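Fructooligosaccharide ABC transporter substrate-binding protein FusA (Streptococcus pneumoniae, PDB 5G5Y) binds short- and long-chain fructooligosaccharides, preferring tetrasaccharides and larger, and serves as the solute-binding subunit of the FusABC-MsmK importer. Local coordinates at residues K217-T221 with A222-N226; T461-D464 with D465-K468; E192-K195 with F196-A200; I446-K449 with R450-I454. All coordinates share one frame; numbering follows the deposited sequence.

Contact 1: residues K217-T221 with A222-N226. With CA (calcium ion), chain D.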
loop_
_atom_site.group_PDB
_atom_site.type_symbol
_atom_site.label_atom_id
_atom_site.label_comp_id
_atom_site.label_asym_id
_atom_site.label_seq_id
_atom_site.Cartn_x
_atom_site.Cartn_y
_atom_site.Cartn_z
ATOM N N LYS A 217 2.732 -4.339 22.737
ATOM C CA LYS A 217 1.668 -3.376 22.972
ATOM C C LYS A 217 1.525 -2.419 21.821
ATOM O O LYS A 217 2.497 -1.817 21.354
ATOM C CB LYS A 217 1.888 -2.621 24.282
ATOM C CG LYS A 217 1.895 -3.559 25.499
ATOM C CD LYS A 217 0.763 -4.598 25.490
ATOM C CE LYS A 217 0.550 -5.203 26.879
ATOM N NZ LYS A 217 -0.273 -6.441 26.808
ATOM N N VAL A 218 0.289 -2.256 21.386
ATOM C CA VAL A 218 -0.012 -1.350 20.286
ATOM C C VAL A 218 0.183 0.064 20.861
ATOM O O VAL A 218 -0.125 0.303 22.023
ATOM C CB VAL A 218 -1.430 -1.556 19.700
ATOM C CG1 VAL A 218 -1.637 -2.988 19.215
ATOM C CG2 VAL A 218 -2.522 -1.205 20.694
ATOM N N ASP A 219 0.737 0.965 20.080
ATOM C CA ASP A 219 0.981 2.357 20.521
ATOM C C ASP A 219 0.394 3.358 19.540
ATOM O O ASP A 219 0.696 3.331 18.333
ATOM C CB ASP A 219 2.500 2.549 20.694
ATOM C CG ASP A 219 2.897 3.936 21.240
ATOM O OD1 ASP A 219 2.087 4.604 21.901
ATOM O OD2 ASP A 219 4.056 4.344 21.029
ATOM N N PHE A 220 -0.481 4.236 20.041
ATOM C CA PHE A 220 -1.017 5.339 19.235
ATOM C C PHE A 220 0.052 6.414 19.163
ATOM O O PHE A 220 0.518 6.890 20.191
ATOM C CB PHE A 220 -2.307 5.881 19.826
ATOM C CG PHE A 220 -3.013 6.855 18.947
ATOM C CD1 PHE A 220 -3.707 6.416 17.849
ATOM C CD2 PHE A 220 -3.008 8.222 19.256
ATOM C CE1 PHE A 220 -4.402 7.311 17.051
ATOM C CE2 PHE A 220 -3.686 9.124 18.437
ATOM C CZ PHE A 220 -4.380 8.646 17.349
ATOM N N THR A 221 0.513 6.742 17.970
ATOM C CA THR A 221 1.687 7.583 17.852
ATOM C C THR A 221 1.399 9.063 18.083
ATOM O O THR A 221 2.280 9.814 18.472
ATOM C CB THR A 221 2.326 7.420 16.476
ATOM O OG1 THR A 221 1.334 7.677 15.494
ATOM C CG2 THR A 221 2.879 6.009 16.297
ATOM N N ALA A 222 0.170 9.486 17.844
ATOM C CA ALA A 222 -0.122 10.895 17.848
ATOM C C ALA A 222 -0.509 11.508 19.214
ATOM O O ALA A 222 -0.903 12.664 19.255
ATOM C CB ALA A 222 -1.160 11.186 16.789
ATOM N N ASP A 223 -0.366 10.771 20.314
ATOM C CA ASP A 223 -0.404 11.364 21.674
ATOM C C ASP A 223 0.911 11.177 22.456
ATOM O O ASP A 223 0.917 11.335 23.659
ATOM C CB ASP A 223 -1.584 10.793 22.462
ATOM C CG ASP A 223 -1.402 9.317 22.822
ATOM O OD1 ASP A 223 -0.454 8.677 22.266
ATOM O OD2 ASP A 223 -2.207 8.833 23.655
ATOM N N ASN A 224 2.011 10.838 21.765
ATOM C CA ASN A 224 3.307 10.603 22.411
ATOM C C ASN A 224 4.069 11.944 22.540
ATOM O O ASN A 224 3.999 12.784 21.649
ATOM C CB ASN A 224 4.168 9.668 21.549
ATOM C CG ASN A 224 3.665 8.238 21.539
ATOM O OD1 ASN A 224 2.922 7.791 22.452
ATOM N ND2 ASN A 224 4.105 7.482 20.553
ATOM N N ASP A 225 4.820 12.109 23.618
ATOM C CA ASP A 225 5.750 13.250 23.732
ATOM C C ASP A 225 6.663 13.355 22.507
ATOM O O ASP A 225 7.023 14.453 22.101
ATOM C CB ASP A 225 6.601 13.119 24.979
ATOM C CG ASP A 225 5.789 13.269 26.264
ATOM O OD1 ASP A 225 4.585 13.637 26.202
ATOM O OD2 ASP A 225 6.385 13.038 27.335
ATOM N N ASN A 226 7.022 12.208 21.925
ATOM C CA ASN A 226 7.899 12.164 20.722
ATOM C C ASN A 226 7.275 12.847 19.538
ATOM O O ASN A 226 7.950 13.474 18.758
ATOM C CB ASN A 226 8.237 10.719 20.317
ATOM C CG ASN A 226 8.602 9.858 21.500
ATOM O OD1 ASN A 226 7.719 9.548 22.318
ATOM N ND2 ASN A 226 9.897 9.524 21.663
HETATM CA CA CA D . 0.927 6.648 22.522
HETATM O O HOH W 1 4.680 5.356 23.611
HETATM O O HOH W 2 -0.936 4.892 22.882
HETATM O O HOH W 3 5.212 9.036 18.273
HETATM O O HOH W 4 2.126 5.662 24.253
HETATM O O HOH W 5 0.585 7.056 24.946
#
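Asp219 and Asn224 meet round a calcium ion where strand 218-220 turns into helix 225-239. Both bind the metal through an OD1 atom, Asp219 OD1 at 2.4 Å and Asn224 OD1 at 2.3 Å. The amide of Asn224 does two jobs, because ND2 also donates to Asp219 OD2 over 3.2 Å. It comes on the syn side, 34° out of the carboxylate plane. Asp223 adds OD1 at 2.5 Å from the calcium; its CG sits between the backbone N and the carbonyl carbon (chi1 69°), which turns the carboxylate back to the ion. The backbone O of Phe220 is the fourth protein ligand.

The packed part is apolar. Phe220 CE2 lies 3.7 Å from Ala222 CB, and the ring goes on to Leu475 and Ile446. The other part is wet. Waters 2, 4 and 5 complete a seven-ligand shell. Water 1 donates to both Asp219 OD2 and Asn224 OD1, tying the two side chains together from outside the shell.

Two carboxylates and two neutral oxygens face one dication, so the metal probably offsets the repulsion between Asp219 and Asp223.

Contact 2: residues T461-D464 with D465-K468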
loop_
_atom_site.group_PDB
_atom_site.type_symbol
_atom_site.label_atom_id
_atom_site.label_comp_id
_atom_site.label_asym_id
_atom_site.label_seq_id
_atom_site.Cartn_x
_atom_site.Cartn_y
_atom_site.Cartn_z
ATOM N N THR A 461 1.040 24.714 24.989
ATOM C CA THR A 461 -0.106 25.020 25.838
ATOM C C THR A 461 -1.340 24.188 25.502
ATOM O O THR A 461 -2.150 23.890 26.385
ATOM C CB THR A 461 -0.393 26.543 25.831
ATOM O OG1 THR A 461 0.790 27.182 26.312
ATOM C CG2 THR A 461 -1.535 26.894 26.744
ATOM N N GLU A 462 -1.459 23.779 24.242
ATOM C CA GLU A 462 -2.650 23.119 23.749
ATOM C C GLU A 462 -2.568 21.588 23.841
ATOM O O GLU A 462 -3.595 20.920 23.671
ATOM C CB GLU A 462 -2.873 23.506 22.278
ATOM C CG GLU A 462 -3.248 24.964 22.100
ATOM C CD GLU A 462 -3.579 25.359 20.667
ATOM O OE1 GLU A 462 -3.723 24.470 19.777
ATOM O OE2 GLU A 462 -3.763 26.586 20.459
ATOM N N TRP A 463 -1.366 21.066 24.098
ATOM C CA TRP A 463 -1.116 19.618 24.037
ATOM C C TRP A 463 -2.004 18.804 24.974
ATOM O O TRP A 463 -2.637 17.825 24.539
ATOM C CB TRP A 463 0.370 19.329 24.257
ATOM C CG TRP A 463 0.755 17.867 24.165
ATOM C CD1 TRP A 463 1.097 17.046 25.193
ATOM C CD2 TRP A 463 0.857 17.091 22.969
ATOM N NE1 TRP A 463 1.398 15.785 24.707
ATOM C CE2 TRP A 463 1.260 15.792 23.346
ATOM C CE3 TRP A 463 0.645 17.370 21.604
ATOM C CZ2 TRP A 463 1.451 14.775 22.413
ATOM C CZ3 TRP A 463 0.849 16.367 20.679
ATOM C CH2 TRP A 463 1.251 15.081 21.088
ATOM N N ASP A 464 -2.069 19.205 26.244
ATOM C CA ASP A 464 -2.838 18.439 27.245
ATOM C C ASP A 464 -4.330 18.399 26.903
ATOM O O ASP A 464 -4.953 17.316 26.955
ATOM C CB ASP A 464 -2.597 18.943 28.685
ATOM C CG ASP A 464 -1.268 18.479 29.269
ATOM O OD1 ASP A 464 -0.542 17.658 28.647
ATOM O OD2 ASP A 464 -0.938 18.935 30.387
ATOM N N ASP A 465 -4.901 19.525 26.479
ATOM C CA ASP A 465 -6.332 19.508 26.092
ATOM C C ASP A 465 -6.593 18.674 24.826
ATOM O O ASP A 465 -7.664 18.093 24.651
ATOM C CB ASP A 465 -6.893 20.908 25.843
ATOM C CG ASP A 465 -7.160 21.688 27.135
ATOM O OD1 ASP A 465 -7.125 21.120 28.225
ATOM O OD2 ASP A 465 -7.414 22.900 27.037
ATOM N N TYR A 466 -5.626 18.672 23.917
ATOM C CA TYR A 466 -5.726 17.866 22.704
ATOM C C TYR A 466 -5.817 16.398 23.038
ATOM O O TYR A 466 -6.653 15.712 22.494
ATOM C CB TYR A 466 -4.540 18.151 21.797
ATOM C CG TYR A 466 -4.090 17.075 20.815
ATOM C CD1 TYR A 466 -4.675 16.971 19.553
ATOM C CD2 TYR A 466 -2.999 16.248 21.109
ATOM C CE1 TYR A 466 -4.233 16.028 18.607
ATOM C CE2 TYR A 466 -2.545 15.314 20.182
ATOM C CZ TYR A 466 -3.156 15.209 18.935
ATOM O OH TYR A 466 -2.684 14.334 18.015
ATOM N N LYS A 467 -4.952 15.923 23.926
ATOM C CA LYS A 467 -5.028 14.529 24.356
ATOM C C LYS A 467 -6.372 14.211 25.027
ATOM O O LYS A 467 -6.950 13.165 24.760
ATOM C CB LYS A 467 -3.875 14.172 25.283
ATOM C CG LYS A 467 -2.539 14.158 24.564
ATOM C CD LYS A 467 -1.427 13.560 25.420
ATOM C CE LYS A 467 -1.095 14.389 26.656
ATOM N NZ LYS A 467 -0.097 13.639 27.458
ATOM N N LYS A 468 -6.903 15.145 25.814
ATOM C CA LYS A 468 -8.241 14.979 26.384
ATOM C C LYS A 468 -9.339 14.863 25.314
ATOM O O LYS A 468 -10.301 14.098 25.462
ATOM C CB LYS A 468 -8.582 16.164 27.320
ATOM C CG LYS A 468 -7.748 16.222 28.587
ATOM C CD LYS A 468 -8.227 17.400 29.443
ATOM C CE LYS A 468 -7.290 17.736 30.593
ATOM N NZ LYS A 468 -6.729 16.508 31.207
HETATM O O HOH W 6 -3.899 22.035 27.117
HETATM O O HOH W 7 2.110 13.091 25.616
HETATM O O HOH W 8 0.820 15.552 29.187
#
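Trp463 swings CG anti to its backbone nitrogen (chi1 -178°), which carries the indole forward along helix 459-472 over the next turn. Tyr466 CG is likewise roughly anti to its nitrogen, which puts its CD2 edge over one face of the indole, toward the rim. The Lys467 chain bends at chi3 (-66°), and this brings its CE to the pyrrole end of the indole.

The two aromatic rings meet at an oblique angle, with planes 35° apart. Tyr466 CE2 touches Trp463 CZ3 at 3.6 Å. Lys467 CG lies over the same face of the indole as Tyr466 CD2, also toward the rim. Lys467 CE is 3.5 Å from Trp463 NE1, so the aliphatic part of the lysine packs on the ring system.

The polar ends are joined through water. Water 7 lies at the indole edge, in its plane, and accepts from both Trp463 NE1 and Lys467 NZ, each at 2.9 Å. Water 8 accepts from Lys467 NZ and donates to Asp464 OD1. It thereby links two opposite charges whose atoms, Asp464 OD1 and Lys467 NZ, stand 4.2 Å apart, beyond a salt bridge. Backbone bonds of the alpha-helix run underneath, including Lys467 N to Trp463 O.

On the inner side, Tyr466 OH bonds to Ala222 O in the calcium loop. Trp463 reaches helix 225-239, where Lys228 makes a cation-pi contact with it. Tyr466 packs edge-to-face on Trp453 of helix 429-455, so this turn is wedged against both helices.

Contact 3: residues E192-K195 with F196-A200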
loop_
_atom_site.group_PDB
_atom_site.type_symbol
_atom_site.label_atom_id
_atom_site.label_comp_id
_atom_site.label_asym_id
_atom_site.label_seq_id
_atom_site.Cartn_x
_atom_site.Cartn_y
_atom_site.Cartn_z
ATOM N N GLU A 192 3.274 11.754 0.199
ATOM C CA GLU A 192 3.883 13.060 0.103
ATOM C C GLU A 192 3.889 13.822 1.428
ATOM O O GLU A 192 4.291 14.967 1.483
ATOM C CB GLU A 192 3.201 13.870 -1.022
ATOM C CG GLU A 192 3.503 13.369 -2.434
ATOM C CD GLU A 192 2.868 12.055 -2.792
ATOM O OE1 GLU A 192 1.668 11.886 -2.568
ATOM O OE2 GLU A 192 3.551 11.159 -3.292
ATOM N N ASP A 193 3.496 13.177 2.515
ATOM C CA ASP A 193 3.508 13.800 3.823
ATOM C C ASP A 193 4.897 13.737 4.475
ATOM O O ASP A 193 5.674 12.849 4.156
ATOM C CB ASP A 193 2.496 13.094 4.739
ATOM C CG ASP A 193 2.285 13.845 6.043
ATOM O OD1 ASP A 193 2.028 15.070 5.952
ATOM O OD2 ASP A 193 2.463 13.286 7.158
ATOM N N PHE A 194 5.161 14.619 5.452
ATOM C CA PHE A 194 6.434 14.707 6.136
ATOM C C PHE A 194 6.621 13.743 7.319
ATOM O O PHE A 194 7.692 13.743 7.924
ATOM C CB PHE A 194 6.727 16.170 6.635
ATOM C CG PHE A 194 5.690 16.725 7.575
ATOM C CD1 PHE A 194 5.626 16.324 8.900
ATOM C CD2 PHE A 194 4.727 17.609 7.114
ATOM C CE1 PHE A 194 4.635 16.817 9.744
ATOM C CE2 PHE A 194 3.743 18.099 7.966
ATOM C CZ PHE A 194 3.714 17.719 9.285
ATOM N N LYS A 195 5.589 12.977 7.690
ATOM C CA LYS A 195 5.575 12.263 8.985
ATOM C C LYS A 195 6.736 11.245 9.132
ATOM O O LYS A 195 7.140 10.922 10.265
ATOM C CB LYS A 195 4.201 11.636 9.302
ATOM C CG LYS A 195 3.826 10.449 8.406
ATOM C CD LYS A 195 2.575 9.705 8.874
ATOM C CE LYS A 195 1.336 10.587 9.036
ATOM N NZ LYS A 195 0.836 11.043 7.703
ATOM N N PHE A 196 7.306 10.781 8.013
ATOM C CA PHE A 196 8.557 10.003 8.037
ATOM C C PHE A 196 9.647 10.553 9.000
ATOM O O PHE A 196 10.377 9.788 9.682
ATOM C CB PHE A 196 9.118 9.875 6.597
ATOM C CG PHE A 196 10.421 9.166 6.529
ATOM C CD1 PHE A 196 10.471 7.772 6.614
ATOM C CD2 PHE A 196 11.592 9.878 6.468
ATOM C CE1 PHE A 196 11.679 7.098 6.601
ATOM C CE2 PHE A 196 12.815 9.209 6.465
ATOM C CZ PHE A 196 12.850 7.818 6.534
ATOM N N LEU A 197 9.756 11.874 9.091
ATOM C CA LEU A 197 10.824 12.493 9.897
ATOM C C LEU A 197 10.568 12.387 11.402
ATOM O O LEU A 197 11.496 12.582 12.185
ATOM C CB LEU A 197 11.016 13.977 9.546
ATOM C CG LEU A 197 11.629 14.273 8.160
ATOM C CD1 LEU A 197 11.870 15.771 8.000
ATOM C CD2 LEU A 197 12.927 13.507 7.914
ATOM N N PHE A 198 9.336 12.108 11.819
ATOM C CA PHE A 198 9.025 12.081 13.260
ATOM C C PHE A 198 9.836 11.057 14.042
ATOM O O PHE A 198 10.097 11.271 15.238
ATOM C CB PHE A 198 7.516 11.883 13.503
ATOM C CG PHE A 198 6.728 13.179 13.430
ATOM C CD1 PHE A 198 7.098 14.221 12.554
ATOM C CD2 PHE A 198 5.629 13.376 14.255
ATOM C CE1 PHE A 198 6.368 15.412 12.506
ATOM C CE2 PHE A 198 4.898 14.559 14.212
ATOM C CZ PHE A 198 5.266 15.579 13.333
ATOM N N ALA A 199 10.201 9.963 13.380
ATOM C CA ALA A 199 10.966 8.880 13.978
ATOM C C ALA A 199 12.372 9.306 14.429
ATOM O O ALA A 199 12.955 8.675 15.324
ATOM C CB ALA A 199 11.039 7.685 13.025
ATOM N N ALA A 200 12.877 10.410 13.878
ATOM C CA ALA A 200 14.081 11.029 14.433
ATOM C C ALA A 200 13.951 11.405 15.894
ATOM O O ALA A 200 14.983 11.512 16.565
ATOM C CB ALA A 200 14.541 12.220 13.591
HETATM O O HOH W 9 7.940 8.601 11.578
#
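Asp193 OD2 is gripped twice by Lys195, and the two bonds anchor the turn that leads into Phe196 and the residues after it. Lys195 NZ forms a salt bridge with Asp193 OD2 at 2.8 Å. The backbone N of Lys195 donates to the same oxygen over 3.2 Å with a bent angle of 137°. The two donors approach from opposite faces of the carboxylate plane. The lysine can fold back this far because its chain bends at its last two torsions. Its NZ also has Asp207 and Tyr447 as partners, and Asp193 OD1 pairs with Arg450. The buried charges are therefore shared between several groups, which probably steadies them.

The bond from Lys195 N makes an Asx turn, and a 3-10 segment follows directly. Its i to i+3 pattern appears in Leu197 N to Phe194 O and in Phe198 N to Lys195 O, the latter 2.9 Å long. The second donor stands 52° out of the carbonyl plane of Lys195. Water 9 lies 2.8 Å from Lys195 O and can donate to it. This stretch belongs to the long connection between strands 181-183 and 210-212, just past the substrate-binding Asn191.

On the apolar side, Phe194 and Phe198 meet through their CE1 atoms, 3.6 Å apart. Phe198 CE1 comes to the edge of the Phe194 ring, near its plane, and the ring planes differ by 34°. Asp193 OD1 lies over one face of Phe194, offset toward the rim. Phe194 extends the packing to Phe185, edge-to-face, and to Ile454. Phe198 meets Tyr227 edge-to-face and touches Val231 and Ile234 of helix 225-239.

Contact 4: residues I446-K449 with R450-I454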
loop_
_atom_site.group_PDB
_atom_site.type_symbol
_atom_site.label_atom_id
_atom_site.label_comp_id
_atom_site.label_asym_id
_atom_site.label_seq_id
_atom_site.Cartn_x
_atom_site.Cartn_y
_atom_site.Cartn_z
ATOM N N ILE A 446 -6.890 15.296 14.204
ATOM C CA ILE A 446 -5.460 15.100 14.395
ATOM C C ILE A 446 -4.647 15.940 13.370
ATOM O O ILE A 446 -3.683 16.641 13.729
ATOM C CB ILE A 446 -5.093 13.605 14.289
ATOM C CG1 ILE A 446 -5.573 12.863 15.543
ATOM C CG2 ILE A 446 -3.577 13.414 14.105
ATOM C CD1 ILE A 446 -5.640 11.384 15.364
ATOM N N TYR A 447 -5.037 15.883 12.111
ATOM C CA TYR A 447 -4.329 16.660 11.090
ATOM C C TYR A 447 -4.589 18.163 11.209
ATOM O O TYR A 447 -3.711 18.947 10.922
ATOM C CB TYR A 447 -4.613 16.146 9.696
ATOM C CG TYR A 447 -3.893 14.829 9.360
ATOM C CD1 TYR A 447 -2.540 14.636 9.640
ATOM C CD2 TYR A 447 -4.576 13.777 8.766
ATOM C CE1 TYR A 447 -1.905 13.424 9.338
ATOM C CE2 TYR A 447 -3.954 12.571 8.459
ATOM C CZ TYR A 447 -2.609 12.408 8.743
ATOM O OH TYR A 447 -1.981 11.234 8.420
ATOM N N ARG A 448 -5.783 18.557 11.601
ATOM C CA ARG A 448 -6.066 19.986 11.776
ATOM C C ARG A 448 -5.156 20.585 12.860
ATOM O O ARG A 448 -4.535 21.618 12.643
ATOM C CB ARG A 448 -7.534 20.230 12.117
ATOM C CG ARG A 448 -7.850 21.731 12.249
ATOM C CD ARG A 448 -9.320 22.029 12.505
ATOM N NE ARG A 448 -9.863 21.555 13.780
ATOM C CZ ARG A 448 -9.758 22.170 14.964
ATOM N NH1 ARG A 448 -9.047 23.291 15.123
ATOM N NH2 ARG A 448 -10.375 21.643 16.027
ATOM N N LYS A 449 -5.049 19.925 14.009
ATOM C CA LYS A 449 -4.232 20.431 15.087
ATOM C C LYS A 449 -2.756 20.447 14.684
ATOM O O LYS A 449 -2.053 21.419 14.942
ATOM C CB LYS A 449 -4.448 19.607 16.364
ATOM C CG LYS A 449 -5.866 19.713 16.923
ATOM C CD LYS A 449 -6.312 21.138 17.215
ATOM C CE LYS A 449 -5.348 21.833 18.142
ATOM N NZ LYS A 449 -5.897 23.141 18.549
ATOM N N ARG A 450 -2.317 19.389 14.004
ATOM C CA ARG A 450 -0.949 19.307 13.542
ATOM C C ARG A 450 -0.601 20.496 12.610
ATOM O O ARG A 450 0.464 21.115 12.760
ATOM C CB ARG A 450 -0.692 17.943 12.892
ATOM C CG ARG A 450 0.750 17.590 12.697
ATOM C CD ARG A 450 0.893 16.360 11.789
ATOM N NE ARG A 450 0.623 16.648 10.386
ATOM C CZ ARG A 450 0.996 15.888 9.346
ATOM N NH1 ARG A 450 1.657 14.752 9.521
ATOM N NH2 ARG A 450 0.736 16.300 8.118
ATOM N N ALA A 451 -1.496 20.807 11.680
ATOM C CA ALA A 451 -1.295 21.899 10.736
ATOM C C ALA A 451 -1.268 23.237 11.504
ATOM O O ALA A 451 -0.409 24.077 11.229
ATOM C CB ALA A 451 -2.391 21.893 9.685
ATOM N N GLU A 452 -2.189 23.411 12.463
ATOM C CA GLU A 452 -2.277 24.657 13.254
ATOM C C GLU A 452 -1.048 24.874 14.069
ATOM O O GLU A 452 -0.560 26.000 14.181
ATOM C CB GLU A 452 -3.460 24.633 14.233
ATOM C CG GLU A 452 -4.807 24.778 13.568
ATOM C CD GLU A 452 -5.983 24.627 14.548
ATOM O OE1 GLU A 452 -5.763 24.665 15.791
ATOM O OE2 GLU A 452 -7.142 24.461 14.045
ATOM N N TRP A 453 -0.533 23.802 14.663
ATOM C CA TRP A 453 0.666 23.894 15.435
ATOM C C TRP A 453 1.879 24.263 14.641
ATOM O O TRP A 453 2.826 24.822 15.209
ATOM C CB TRP A 453 0.924 22.618 16.213
ATOM C CG TRP A 453 -0.118 22.402 17.294
ATOM C CD1 TRP A 453 -0.772 23.346 18.035
ATOM C CD2 TRP A 453 -0.579 21.142 17.754
ATOM N NE1 TRP A 453 -1.634 22.739 18.935
ATOM C CE2 TRP A 453 -1.507 21.383 18.799
ATOM C CE3 TRP A 453 -0.259 19.828 17.424
ATOM C CZ2 TRP A 453 -2.130 20.354 19.479
ATOM C CZ3 TRP A 453 -0.893 18.795 18.114
ATOM C CH2 TRP A 453 -1.787 19.055 19.129
ATOM N N ILE A 454 1.878 23.943 13.353
ATOM C CA ILE A 454 2.987 24.307 12.477
ATOM C C ILE A 454 2.838 25.739 11.930
ATOM O O ILE A 454 3.822 26.505 11.928
ATOM C CB ILE A 454 3.122 23.306 11.314
ATOM C CG1 ILE A 454 3.585 21.952 11.881
ATOM C CG2 ILE A 454 4.111 23.829 10.253
ATOM C CD1 ILE A 454 3.288 20.774 10.972
HETATM O O HOH W 10 -1.457 18.262 9.306
HETATM O O HOH W 11 -7.858 25.114 17.523
#
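The Trp453 indole lies under Lys449, one turn earlier on the alpha-helix 429-455. Lys449 O stands above one face, toward the rim. Lys449 CB makes a CH-pi contact, 3.9 Å from the centroid of the six-membered ring and 12° off its normal. On another side of the helix, Tyr447 CD1 sits over the centre of one face of the Arg450 guanidinium, 3.8 Å from Arg450 CZ. The ring and guanidinium planes are 66° apart and do not stack. Glu452 OE2 lies at the edge of the Arg448 guanidinium, near its plane; water 11 is at the edge too, in plane. Water 10 joins Arg450 NE to Tyr447 O. Arg450 NH2 is held by Asp193 and Ser187.

Arg448, Lys449 and Glu452 form a salt-bridge network on the helix surface. Arg448 CG is anti to the backbone N (chi1 -178°), and a bend at chi3 brings NH1 to Glu452 OE2. That bond, at 2.5 Å, is doubtfully short. Lys449 NZ takes the other oxygen, Glu452 OE1, at 3.2 Å on the syn side. Its main partner is Glu462 of helix 459-472, which also accepts from Trp453 NE1. Water 11 accepts from both Arg448 NH1 and Lys449 NZ and donates to Glu452 OE1 at 2.8 Å.

From the N terminus the order is contact 3, contact 1, contact 4, contact 2. Each is one unbroken stretch, so they follow in series; none nests in or crosses another, and none closes a long loop. Contact 3 shapes the connection before strand 210-212. Contact 1 joins strand 218-220 to helix 225-239. Contacts 4 and 2 are turns of the successive helices 429-455 and 459-472. In space, contact 4 is the middle piece: it touches contact 3 through Asp193 and Arg450, contact 1 through Phe220 and Ile446, and contact 2 through Glu462. Contact 2 also meets the calcium loop of contact 1. Late helices are thus tied to the segment around 192-226.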